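Local atomic coordinates of ribosomal protein L11 methyltransferase (Lactobacillus delbrueckii subsp. bulgaricus ATCC BAA-365, PDB entry 3GRZ), a protein that probably trimethylates lysine side chains of ribosomal protein L11, taking the methyl groups from S-adenosyl-L-methionine. Residues S9-D20 with F25-P35; M58-T69 with L81-D90. All coordinates share one frame; numbering follows the deposited sequence. Where two conformers were deposited one is given.

How the contacts relate
The chain is the C-terminal, catalytic fragment of the enzyme, and the two contacts follow one another along it. Contact 1 pairs two strands of a small peripheral sheet, and the contact's centre lies about 17 Å from the centre of the chain; contact 2 pairs two adjacent inner strands of the main methyltransferase sheet. Their centres lie about 19 Å apart and their nearest atoms about 5 Å, with helix 73-80 packing against side chains of both. The predicted S-adenosyl-L-methionine site draws on both neighbourhoods: G68 and D90 belong to contact 2, whereas I14 of contact 1 borders T47. In the dimer, R10 NE of contact 1 donates to L81 O in contact 2 of the second subunit.

Contact 1 (S9-D20 with F25-P35); sequences SRHLAIVPEWED and FKDQEIIRLDP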
loop_
_atom_site.group_PDB
_atom_site.type_symbol
_atom_site.label_atom_id
_atom_site.label_comp_id
_atom_site.label_asym_id
_atom_site.label_seq_id
_atom_site.Cartn_x
_atom_site.Cartn_y
_atom_site.Cartn_z
ATOM N N SER B 9 -0.785 7.981 -2.824
ATOM C CA SER B 9 0.476 7.291 -2.580
ATOM C C SER B 9 1.600 7.981 -3.333
ATOM O O SER B 9 1.378 9.003 -3.993
ATOM C CB SER B 9 0.365 5.820 -3.003
ATOM O OG SER B 9 0.335 5.666 -4.411
ATOM N N ARG B 10 2.798 7.410 -3.229
ATOM C CA ARG B 10 3.956 7.786 -4.023
ATOM C C ARG B 10 3.680 7.774 -5.535
ATOM O O ARG B 10 4.243 8.580 -6.292
ATOM C CB ARG B 10 5.130 6.845 -3.671
ATOM C CG ARG B 10 6.355 6.874 -4.601
ATOM C CD ARG B 10 7.050 8.227 -4.620
ATOM N NE ARG B 10 8.183 8.314 -5.548
ATOM C CZ ARG B 10 8.076 8.445 -6.871
ATOM N NH1 ARG B 10 6.886 8.511 -7.459
ATOM N NH2 ARG B 10 9.169 8.517 -7.616
ATOM N N HIS B 11 2.819 6.864 -5.970
ATOM C CA HIS B 11 2.600 6.684 -7.394
ATOM C C HIS B 11 1.213 7.093 -7.881
ATOM O O HIS B 11 0.910 6.907 -9.052
ATOM C CB HIS B 11 2.908 5.239 -7.788
ATOM C CG HIS B 11 4.350 4.872 -7.630
ATOM N ND1 HIS B 11 4.809 4.101 -6.584
ATOM C CD2 HIS B 11 5.438 5.192 -8.372
ATOM C CE1 HIS B 11 6.116 3.947 -6.697
ATOM N NE2 HIS B 11 6.522 4.599 -7.772
ATOM N N LEU B 12 0.379 7.644 -6.999
ATOM C CA LEU B 12 -0.958 8.071 -7.396
ATOM C C LEU B 12 -1.457 9.312 -6.664
ATOM O O LEU B 12 -1.463 9.357 -5.431
ATOM C CB LEU B 12 -1.954 6.949 -7.154
ATOM C CG LEU B 12 -2.798 6.606 -8.365
ATOM C CD1 LEU B 12 -2.264 5.314 -9.002
ATOM C CD2 LEU B 12 -4.240 6.466 -7.926
ATOM N N ALA B 13 -1.884 10.310 -7.441
ATOM C CA ALA B 13 -2.629 11.440 -6.925
ATOM C C ALA B 13 -3.887 11.674 -7.769
ATOM O O ALA B 13 -3.941 11.318 -8.959
ATOM C CB ALA B 13 -1.736 12.715 -6.859
ATOM N N ILE B 14 -4.916 12.226 -7.142
ATOM C CA ILE B 14 -6.154 12.538 -7.845
ATOM C C ILE B 14 -6.290 14.051 -7.896
ATOM O O ILE B 14 -6.055 14.740 -6.901
ATOM C CB ILE B 14 -7.404 11.937 -7.166
ATOM C CG1 ILE B 14 -7.292 10.423 -7.021
ATOM C CG2 ILE B 14 -8.679 12.280 -7.947
ATOM C CD1 ILE B 14 -8.403 9.851 -6.149
ATOM N N VAL B 15 -6.678 14.549 -9.063
ATOM C CA VAL B 15 -6.725 15.974 -9.338
ATOM C C VAL B 15 -8.053 16.298 -10.039
ATOM O O VAL B 15 -8.506 15.517 -10.864
ATOM C CB VAL B 15 -5.458 16.348 -10.150
ATOM C CG1 VAL B 15 -5.729 17.234 -11.334
ATOM C CG2 VAL B 15 -4.417 16.943 -9.235
ATOM N N PRO B 16 -8.714 17.419 -9.668
ATOM C CA PRO B 16 -9.926 17.825 -10.394
ATOM C C PRO B 16 -9.548 18.213 -11.821
ATOM O O PRO B 16 -8.451 18.725 -12.030
ATOM C CB PRO B 16 -10.411 19.052 -9.617
ATOM C CG PRO B 16 -9.716 18.967 -8.282
ATOM C CD PRO B 16 -8.393 18.359 -8.580
ATOM N N GLU B 17 -10.428 17.962 -12.787
ATOM C CA GLU B 17 -10.072 18.107 -14.215
ATOM C C GLU B 17 -9.556 19.486 -14.667
ATOM O O GLU B 17 -8.770 19.573 -15.617
ATOM C CB GLU B 17 -11.224 17.641 -15.121
ATOM C CG GLU B 17 -12.548 18.405 -14.976
ATOM C CD GLU B 17 -12.649 19.620 -15.897
ATOM O OE1 GLU B 17 -12.120 19.556 -17.029
ATOM O OE2 GLU B 17 -13.260 20.636 -15.487
ATOM N N TRP B 18 -10.000 20.544 -13.984
ATOM C CA TRP B 18 -9.605 21.921 -14.303
ATOM C C TRP B 18 -8.172 22.279 -13.887
ATOM O O TRP B 18 -7.581 23.194 -14.460
ATOM C CB TRP B 18 -10.594 22.928 -13.693
ATOM C CG TRP B 18 -10.543 23.024 -12.189
ATOM C CD1 TRP B 18 -9.590 23.658 -11.428
ATOM C CD2 TRP B 18 -11.494 22.487 -11.267
ATOM N NE1 TRP B 18 -9.884 23.525 -10.092
ATOM C CE2 TRP B 18 -11.048 22.815 -9.965
ATOM C CE3 TRP B 18 -12.677 21.753 -11.413
ATOM C CZ2 TRP B 18 -11.748 22.439 -8.816
ATOM C CZ3 TRP B 18 -13.374 21.381 -10.269
ATOM C CH2 TRP B 18 -12.906 21.724 -8.987
ATOM N N GLU B 19 -7.638 21.574 -12.885
ATOM C CA GLU B 19 -6.329 21.883 -12.287
ATOM C C GLU B 19 -5.169 21.754 -13.270
ATOM O O GLU B 19 -5.213 20.943 -14.190
ATOM C CB GLU B 19 -6.071 20.985 -11.075
ATOM C CG GLU B 19 -6.611 21.516 -9.757
ATOM C CD GLU B 19 -5.541 22.141 -8.870
ATOM O OE1 GLU B 19 -4.411 22.395 -9.347
ATOM O OE2 GLU B 19 -5.839 22.378 -7.679
ATOM N N ASP B 20 -4.143 22.580 -13.083
ATOM C CA ASP B 20 -2.920 22.471 -13.870
ATOM C C ASP B 20 -1.802 22.048 -12.925
ATOM O O ASP B 20 -0.968 22.861 -12.523
ATOM C CB ASP B 20 -2.596 23.802 -14.562
ATOM C CG ASP B 20 -1.501 23.671 -15.619
ATOM O OD1 ASP B 20 -1.194 22.535 -16.050
ATOM O OD2 ASP B 20 -0.948 24.717 -16.025
ATOM N N PHE B 25 7.246 14.541 -8.023
ATOM C CA PHE B 25 7.696 13.281 -8.621
ATOM C C PHE B 25 7.078 13.133 -10.001
ATOM O O PHE B 25 5.856 12.991 -10.134
ATOM C CB PHE B 25 7.310 12.064 -7.770
ATOM C CG PHE B 25 8.093 11.928 -6.484
ATOM C CD1 PHE B 25 9.483 12.009 -6.477
ATOM C CD2 PHE B 25 7.433 11.690 -5.286
ATOM C CE1 PHE B 25 10.200 11.873 -5.290
ATOM C CE2 PHE B 25 8.150 11.538 -4.087
ATOM C CZ PHE B 25 9.522 11.636 -4.089
ATOM N N LYS B 26 7.933 13.149 -11.022
ATOM C CA LYS B 26 7.498 13.114 -12.417
ATOM C C LYS B 26 6.737 11.836 -12.791
ATOM O O LYS B 26 5.861 11.871 -13.656
ATOM C CB LYS B 26 8.691 13.346 -13.358
ATOM C CG LYS B 26 8.846 14.792 -13.836
ATOM C CD LYS B 26 9.204 15.758 -12.711
ATOM C CE LYS B 26 8.541 17.113 -12.921
ATOM N NZ LYS B 26 8.438 17.892 -11.650
ATOM N N ASP B 27 7.051 10.731 -12.118
ATOM C CA ASP B 27 6.387 9.446 -12.358
ATOM C C ASP B 27 5.225 9.137 -11.399
ATOM O O ASP B 27 4.682 8.023 -11.419
ATOM C CB ASP B 27 7.406 8.304 -12.338
ATOM C CG ASP B 27 8.106 8.163 -10.996
ATOM O OD1 ASP B 27 8.421 9.200 -10.363
ATOM O OD2 ASP B 27 8.340 7.004 -10.577
ATOM N N GLN B 28 4.844 10.102 -10.560
ATOM C CA GLN B 28 3.601 9.974 -9.796
ATOM C C GLN B 28 2.436 10.173 -10.760
ATOM O O GLN B 28 2.292 11.242 -11.357
ATOM C CB GLN B 28 3.516 10.984 -8.650
ATOM C CG GLN B 28 2.255 10.812 -7.795
ATOM C CD GLN B 28 2.103 11.876 -6.749
ATOM O OE1 GLN B 28 2.379 13.046 -7.002
ATOM N NE2 GLN B 28 1.642 11.488 -5.563
ATOM N N GLU B 29 1.634 9.127 -10.924
ATOM C CA GLU B 29 0.494 9.153 -11.836
ATOM C C GLU B 29 -0.589 10.130 -11.354
ATOM O O GLU B 29 -0.990 10.120 -10.182
ATOM C CB GLU B 29 -0.082 7.744 -11.982
ATOM C CG GLU B 29 -0.992 7.562 -13.164
ATOM C CD GLU B 29 -0.248 7.447 -14.493
ATOM O OE1 GLU B 29 -0.614 8.188 -15.430
ATOM O OE2 GLU B 29 0.691 6.621 -14.598
ATOM N N ILE B 30 -1.043 10.989 -12.262
ATOM C CA ILE B 30 -2.095 11.948 -11.933
ATOM C C ILE B 30 -3.390 11.494 -12.583
ATOM O O ILE B 30 -3.463 11.327 -13.808
ATOM C CB ILE B 30 -1.728 13.386 -12.380
ATOM C CG1 ILE B 30 -0.389 13.842 -11.761
ATOM C CG2 ILE B 30 -2.847 14.371 -12.056
ATOM C CD1 ILE B 30 -0.256 13.676 -10.231
ATOM N N ILE B 31 -4.404 11.246 -11.761
ATOM C CA ILE B 31 -5.695 10.850 -12.296
ATOM C C ILE B 31 -6.656 12.034 -12.218
ATOM O O ILE B 31 -6.987 12.513 -11.127
ATOM C CB ILE B 31 -6.259 9.596 -11.600
ATOM C CG1 ILE B 31 -5.340 8.399 -11.872
ATOM C CG2 ILE B 31 -7.686 9.307 -12.076
ATOM C CD1 ILE B 31 -5.798 7.118 -11.209
ATOM N N ARG B 32 -7.053 12.515 -13.395
ATOM C CA ARG B 32 -8.021 13.599 -13.494
ATOM C C ARG B 32 -9.453 13.075 -13.430
ATOM O O ARG B 32 -9.816 12.111 -14.112
ATOM C CB ARG B 32 -7.769 14.428 -14.754
ATOM C CG ARG B 32 -6.386 15.058 -14.747
ATOM C CD ARG B 32 -6.152 16.031 -15.891
ATOM N NE ARG B 32 -4.932 16.798 -15.646
ATOM C CZ ARG B 32 -4.894 17.955 -14.990
ATOM N NH1 ARG B 32 -3.734 18.575 -14.804
ATOM N NH2 ARG B 32 -6.013 18.502 -14.529
ATOM N N LEU B 33 -10.258 13.701 -12.573
ATOM C CA LEU B 33 -11.667 13.361 -12.428
ATOM C C LEU B 33 -12.511 14.632 -12.524
ATOM O O LEU B 33 -12.092 15.695 -12.071
ATOM C CB LEU B 33 -11.937 12.682 -11.081
ATOM C CG LEU B 33 -11.351 11.311 -10.708
ATOM C CD1 LEU B 33 -11.898 10.877 -9.362
ATOM C CD2 LEU B 33 -11.645 10.241 -11.756
ATOM N N ASP B 34 -13.699 14.507 -13.108
ATOM C CA ASP B 34 -14.618 15.633 -13.267
ATOM C C ASP B 34 -15.645 15.596 -12.129
ATOM O O ASP B 34 -16.476 14.689 -12.073
ATOM C CB ASP B 34 -15.283 15.580 -14.657
ATOM C CG ASP B 34 -16.210 16.786 -14.946
ATOM O OD1 ASP B 34 -16.540 17.582 -14.033
ATOM O OD2 ASP B 34 -16.613 16.926 -16.117
ATOM N N PRO B 35 -15.589 16.592 -11.218
ATOM C CA PRO B 35 -16.453 16.670 -10.038
ATOM C C PRO B 35 -17.911 16.937 -10.381
ATOM O O PRO B 35 -18.792 16.629 -9.580
ATOM C CB PRO B 35 -15.885 17.869 -9.268
ATOM C CG PRO B 35 -14.530 18.074 -9.815
ATOM C CD PRO B 35 -14.667 17.738 -11.259
#
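R10 lays its guanidinium flat over the F25 ring, planes 5° apart and CZ 3.8 Å from the centroid of the F25 ring, a cation-pi stack. With CG anti to the backbone N (chi1 167°) and a bend at chi2, the long chain swings back to bring R10 NH2 2.9 Å from D27 OD1. This salt bridge lies in the guanidinium plane and takes the syn lone pair, the carboxylate standing nearly upright to it. NE is left to L81 O of the second subunit, a third direction that arginine can serve. Q28, extended, sends its amide NE2 3.0 Å from S9 O; its CB and CG press on R10 O, a buried carbonyl that finds no hydrogen-bond partner.

From here strands 12-16 and 29-33 run parallel, and A13 and V15 point both N and O at the neighbouring strand, as in I31 N to A13 O at 2.8 Å. The tight part is the middle of this pair. On one face branched aliphatic chains suit the place, L12 CD2 meeting I31 CD1 at 3.7 Å, while I73 of helix 73-80 closes over I14 and I31. On the other, small A13 makes room for I30, A13 CB lying 3.8 Å from I30 CD1, and buried V15 rests its CB on I30 CG2. The ends are looser: D27 is exposed, and partly exposed R32 was modelled in two conformers, which leaves its link to E19 O doubtful. W18 is exposed and meets P35 obliquely, CZ3 to P35 CG at 3.5 Å, and exposed D20 is poorly ordered.

With strand 6-9 antiparallel to 12-16, the pair completes a three-stranded mixed sheet appended to the Rossmann-like methyltransferase fold, where I14 comes about 4 Å from the side chain of T47, a predicted S-adenosyl-L-methionine-binding residue.

Contact 2 (M58-T69 with L81-D90); sequences MVKPLTVADVGT and LGAKSVLATD
Strands 63-67 and 85-90 run parallel from T63 beside S85 to V67 beside T89, their axes 4.7 Å apart and 14° from alignment. V64 and D66 each give N and O to the neighbour, as in D66 N to L87 O at 2.8 Å. At the C-terminal end T89 O takes two donors, T69 N at 2.8 Å, nearly straight at 171°, and more weakly G68 N. The positive phi of G68, favourable to glycine, turns the chain here.

T69 sets CB, CG2 and OG1 against A88 CB, while its OG1, 2.7 Å from D66 OD2, donates to that carboxylate from above its plane. An alanine here would remove that hydroxyl and the methyl, which would probably leave the buried D66 carboxylate without this donor and a gap beside A88. D90 reaches toward the same turn; its OD2 accepts from G70 N and S95 OG, and OD1 hydrogen-bonds a glycerol, probably from the crystallisation liquor. D90 is a predicted S-adenosyl-L-methionine-binding residue, consistent with the acidic residue that ends this strand in related methyltransferases and holds the cofactor ribose.

At the other end M58 bends at chi2 and chi3, which curls its flexible thioether round until CE lies 3.9 Å from A83 CB. V64 CG2 meets A83 CB at 3.8 Å. G82 has the backbone angles of a Schellman motif, where a side chain would collide with the preceding carbonyl. A water bridges V64 O and S85 OG, and S85 OG lies 2.6 Å from the water.

The two strands and helix 73-80 form a beta-alpha-beta unit: L74 and A75 cover D66, and A75 also covers V86 and A88. Strand 126-132 flanks 63-67, strand 112-115 flanks 85-90, and helix 44-57 packs on L81.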
loop_
_atom_site.group_PDB
_atom_site.type_symbol
_atom_site.label_atom_id
_atom_site.label_comp_id
_atom_site.label_asym_id
_atom_site.label_seq_id
_atom_site.Cartn_x
_atom_site.Cartn_y
_atom_site.Cartn_z
ATOM N N MET B 58 -0.640 -5.879 -8.144
ATOM C CA MET B 58 -0.249 -5.759 -9.555
ATOM C C MET B 58 1.246 -5.939 -9.762
ATOM O O MET B 58 1.941 -5.007 -10.149
ATOM C CB MET B 58 -0.765 -4.441 -10.196
ATOM C CG MET B 58 -0.871 -4.473 -11.748
ATOM S SD MET B 58 -2.294 -5.361 -12.473
ATOM C CE MET B 58 -3.599 -4.160 -12.150
ATOM N N VAL B 59 1.729 -7.159 -9.530
ATOM C CA VAL B 59 3.144 -7.509 -9.767
ATOM C C VAL B 59 3.424 -7.906 -11.222
ATOM O O VAL B 59 4.583 -7.918 -11.661
ATOM C CB VAL B 59 3.623 -8.653 -8.815
ATOM C CG1 VAL B 59 3.510 -8.208 -7.355
ATOM C CG2 VAL B 59 2.800 -9.955 -9.068
ATOM N N LYS B 60 2.355 -8.224 -11.956
ATOM C CA LYS B 60 2.400 -8.494 -13.394
ATOM C C LYS B 60 1.038 -8.018 -13.952
ATOM O O LYS B 60 0.124 -7.774 -13.155
ATOM C CB LYS B 60 2.614 -9.993 -13.640
ATOM C CG LYS B 60 1.439 -10.866 -13.212
ATOM C CD LYS B 60 1.715 -12.349 -13.457
ATOM C CE LYS B 60 0.502 -13.175 -13.115
ATOM N NZ LYS B 60 0.744 -14.629 -13.347
ATOM N N PRO B 61 0.897 -7.870 -15.298
ATOM C CA PRO B 61 -0.432 -7.553 -15.864
ATOM C C PRO B 61 -1.481 -8.586 -15.490
ATOM O O PRO B 61 -1.310 -9.777 -15.748
ATOM C CB PRO B 61 -0.180 -7.557 -17.379
ATOM C CG PRO B 61 1.229 -7.146 -17.492
ATOM C CD PRO B 61 1.910 -7.911 -16.368
ATOM N N LEU B 62 -2.546 -8.113 -14.858
ATOM C CA LEU B 62 -3.660 -8.948 -14.452
ATOM C C LEU B 62 -4.912 -8.470 -15.154
ATOM O O LEU B 62 -5.047 -7.277 -15.434
ATOM C CB LEU B 62 -3.875 -8.842 -12.933
ATOM C CG LEU B 62 -2.712 -9.187 -11.991
ATOM C CD1 LEU B 62 -3.100 -8.881 -10.553
ATOM C CD2 LEU B 62 -2.256 -10.642 -12.140
ATOM N N THR B 63 -5.831 -9.395 -15.424
ATOM C CA THR B 63 -7.147 -9.033 -15.925
ATOM C C THR B 63 -8.033 -8.621 -14.740
ATOM O O THR B 63 -8.057 -9.289 -13.703
ATOM C CB THR B 63 -7.795 -10.182 -16.735
ATOM O OG1 THR B 63 -7.959 -11.333 -15.897
ATOM C CG2 THR B 63 -6.927 -10.545 -17.944
ATOM N N VAL B 64 -8.738 -7.499 -14.898
ATOM C CA VAL B 64 -9.411 -6.837 -13.776
ATOM C C VAL B 64 -10.894 -6.648 -14.062
ATOM O O VAL B 64 -11.260 -6.273 -15.178
ATOM C CB VAL B 64 -8.775 -5.435 -13.469
ATOM C CG1 VAL B 64 -9.507 -4.712 -12.335
ATOM C CG2 VAL B 64 -7.277 -5.542 -13.162
ATOM N N ALA B 65 -11.730 -6.929 -13.057
ATOM C CA ALA B 65 -13.105 -6.429 -13.007
ATOM C C ALA B 65 -13.218 -5.477 -11.831
ATOM O O ALA B 65 -12.882 -5.844 -10.707
ATOM C CB ALA B 65 -14.126 -7.561 -12.864
ATOM N N ASP B 66 -13.676 -4.256 -12.105
ATOM C CA ASP B 66 -13.958 -3.259 -11.083
ATOM C C ASP B 66 -15.466 -3.163 -10.940
ATOM O O ASP B 66 -16.154 -2.635 -11.819
ATOM C CB ASP B 66 -13.351 -1.903 -11.475
ATOM C CG ASP B 66 -13.665 -0.785 -10.465
ATOM O OD1 ASP B 66 -14.020 -1.083 -9.296
ATOM O OD2 ASP B 66 -13.555 0.408 -10.848
ATOM N N VAL B 67 -15.974 -3.676 -9.830
ATOM C CA VAL B 67 -17.409 -3.829 -9.623
ATOM C C VAL B 67 -17.933 -2.643 -8.830
ATOM O O VAL B 67 -17.368 -2.306 -7.795
ATOM C CB VAL B 67 -17.718 -5.159 -8.876
ATOM C CG1 VAL B 67 -19.211 -5.321 -8.633
ATOM C CG2 VAL B 67 -17.192 -6.347 -9.667
ATOM N N GLY B 68 -19.009 -2.014 -9.309
ATOM C CA GLY B 68 -19.541 -0.805 -8.663
ATOM C C GLY B 68 -18.637 0.383 -8.913
ATOM O O GLY B 68 -18.337 1.153 -8.003
ATOM N N THR B 69 -18.207 0.531 -10.162
ATOM C CA THR B 69 -17.104 1.428 -10.524
ATOM C C THR B 69 -17.306 2.918 -10.168
ATOM O O THR B 69 -16.324 3.646 -9.956
ATOM C CB THR B 69 -16.707 1.233 -12.023
ATOM O OG1 THR B 69 -15.416 1.794 -12.271
ATOM C CG2 THR B 69 -17.719 1.891 -12.965
ATOM N N LEU B 81 -1.723 1.251 -13.874
ATOM C CA LEU B 81 -0.790 0.354 -13.182
ATOM C C LEU B 81 -0.439 -0.904 -13.970
ATOM O O LEU B 81 0.268 -1.773 -13.464
ATOM C CB LEU B 81 -1.309 -0.010 -11.787
ATOM C CG LEU B 81 -1.260 1.145 -10.780
ATOM C CD1 LEU B 81 -1.957 0.769 -9.491
ATOM C CD2 LEU B 81 0.161 1.611 -10.501
ATOM N N GLY B 82 -0.944 -1.005 -15.198
ATOM C CA GLY B 82 -0.507 -2.030 -16.127
ATOM C C GLY B 82 -1.401 -3.247 -16.222
ATOM O O GLY B 82 -0.912 -4.324 -16.537
ATOM N N ALA B 83 -2.703 -3.095 -15.965
ATOM C CA ALA B 83 -3.624 -4.227 -16.104
ATOM C C ALA B 83 -3.607 -4.800 -17.519
ATOM O O ALA B 83 -3.403 -4.054 -18.488
ATOM C CB ALA B 83 -5.024 -3.834 -15.732
ATOM N N LYS B 84 -3.813 -6.122 -17.619
ATOM C CA LYS B 84 -3.918 -6.816 -18.905
ATOM C C LYS B 84 -5.238 -6.467 -19.604
ATOM O O LYS B 84 -5.338 -6.498 -20.830
ATOM C CB LYS B 84 -3.804 -8.334 -18.704
ATOM C CG LYS B 84 -3.488 -9.125 -19.971
ATOM C CD LYS B 84 -3.624 -10.634 -19.767
ATOM C CE LYS B 84 -2.427 -11.224 -19.034
ATOM N NZ LYS B 84 -2.563 -12.693 -18.807
ATOM N N SER B 85 -6.256 -6.151 -18.812
ATOM C CA SER B 85 -7.543 -5.711 -19.324
ATOM C C SER B 85 -8.340 -5.204 -18.142
ATOM O O SER B 85 -8.068 -5.583 -17.001
ATOM C CB SER B 85 -8.297 -6.844 -20.026
ATOM O OG SER B 85 -8.661 -7.849 -19.103
ATOM N N VAL B 86 -9.309 -4.333 -18.413
ATOM C CA VAL B 86 -10.185 -3.789 -17.368
ATOM C C VAL B 86 -11.635 -3.780 -17.835
ATOM O O VAL B 86 -11.960 -3.212 -18.884
ATOM C CB VAL B 86 -9.789 -2.345 -16.907
ATOM C CG1 VAL B 86 -10.630 -1.924 -15.710
ATOM C CG2 VAL B 86 -8.313 -2.249 -16.533
ATOM N N LEU B 87 -12.489 -4.442 -17.062
ATOM C CA LEU B 87 -13.927 -4.293 -17.189
ATOM C C LEU B 87 -14.420 -3.537 -15.962
ATOM O O LEU B 87 -14.092 -3.898 -14.830
ATOM C CB LEU B 87 -14.632 -5.652 -17.277
ATOM C CG LEU B 87 -16.170 -5.599 -17.217
ATOM C CD1 LEU B 87 -16.771 -4.891 -18.459
ATOM C CD2 LEU B 87 -16.742 -6.995 -17.071
ATOM N N ALA B 88 -15.188 -2.479 -16.193
ATOM C CA ALA B 88 -15.784 -1.708 -15.113
ATOM C C ALA B 88 -17.305 -1.852 -15.189
ATOM O O ALA B 88 -17.901 -1.650 -16.265
ATOM C CB ALA B 88 -15.355 -0.247 -15.221
ATOM N N THR B 89 -17.932 -2.230 -14.070
ATOM C CA THR B 89 -19.388 -2.417 -14.024
ATOM C C THR B 89 -20.081 -1.495 -13.020
ATOM O O THR B 89 -19.493 -1.129 -11.993
ATOM C CB THR B 89 -19.813 -3.887 -13.716
ATOM O OG1 THR B 89 -19.659 -4.159 -12.323
ATOM C CG2 THR B 89 -19.004 -4.890 -14.529
ATOM N N ASP B 90 -21.322 -1.115 -13.326
ATOM C CA ASP B 90 -22.201 -0.429 -12.363
ATOM C C ASP B 90 -23.633 -0.465 -12.863
ATOM O O ASP B 90 -23.874 -0.800 -14.021
ATOM C CB ASP B 90 -21.748 1.018 -12.110
ATOM C CG ASP B 90 -21.974 1.475 -10.648
ATOM O OD1 ASP B 90 -22.992 1.106 -10.025
ATOM O OD2 ASP B 90 -21.128 2.211 -10.113
HETATM O O HOH W 1 -2.541 -12.554 -15.910
HETATM O O HOH W 2 -10.854 -7.532 -17.805
#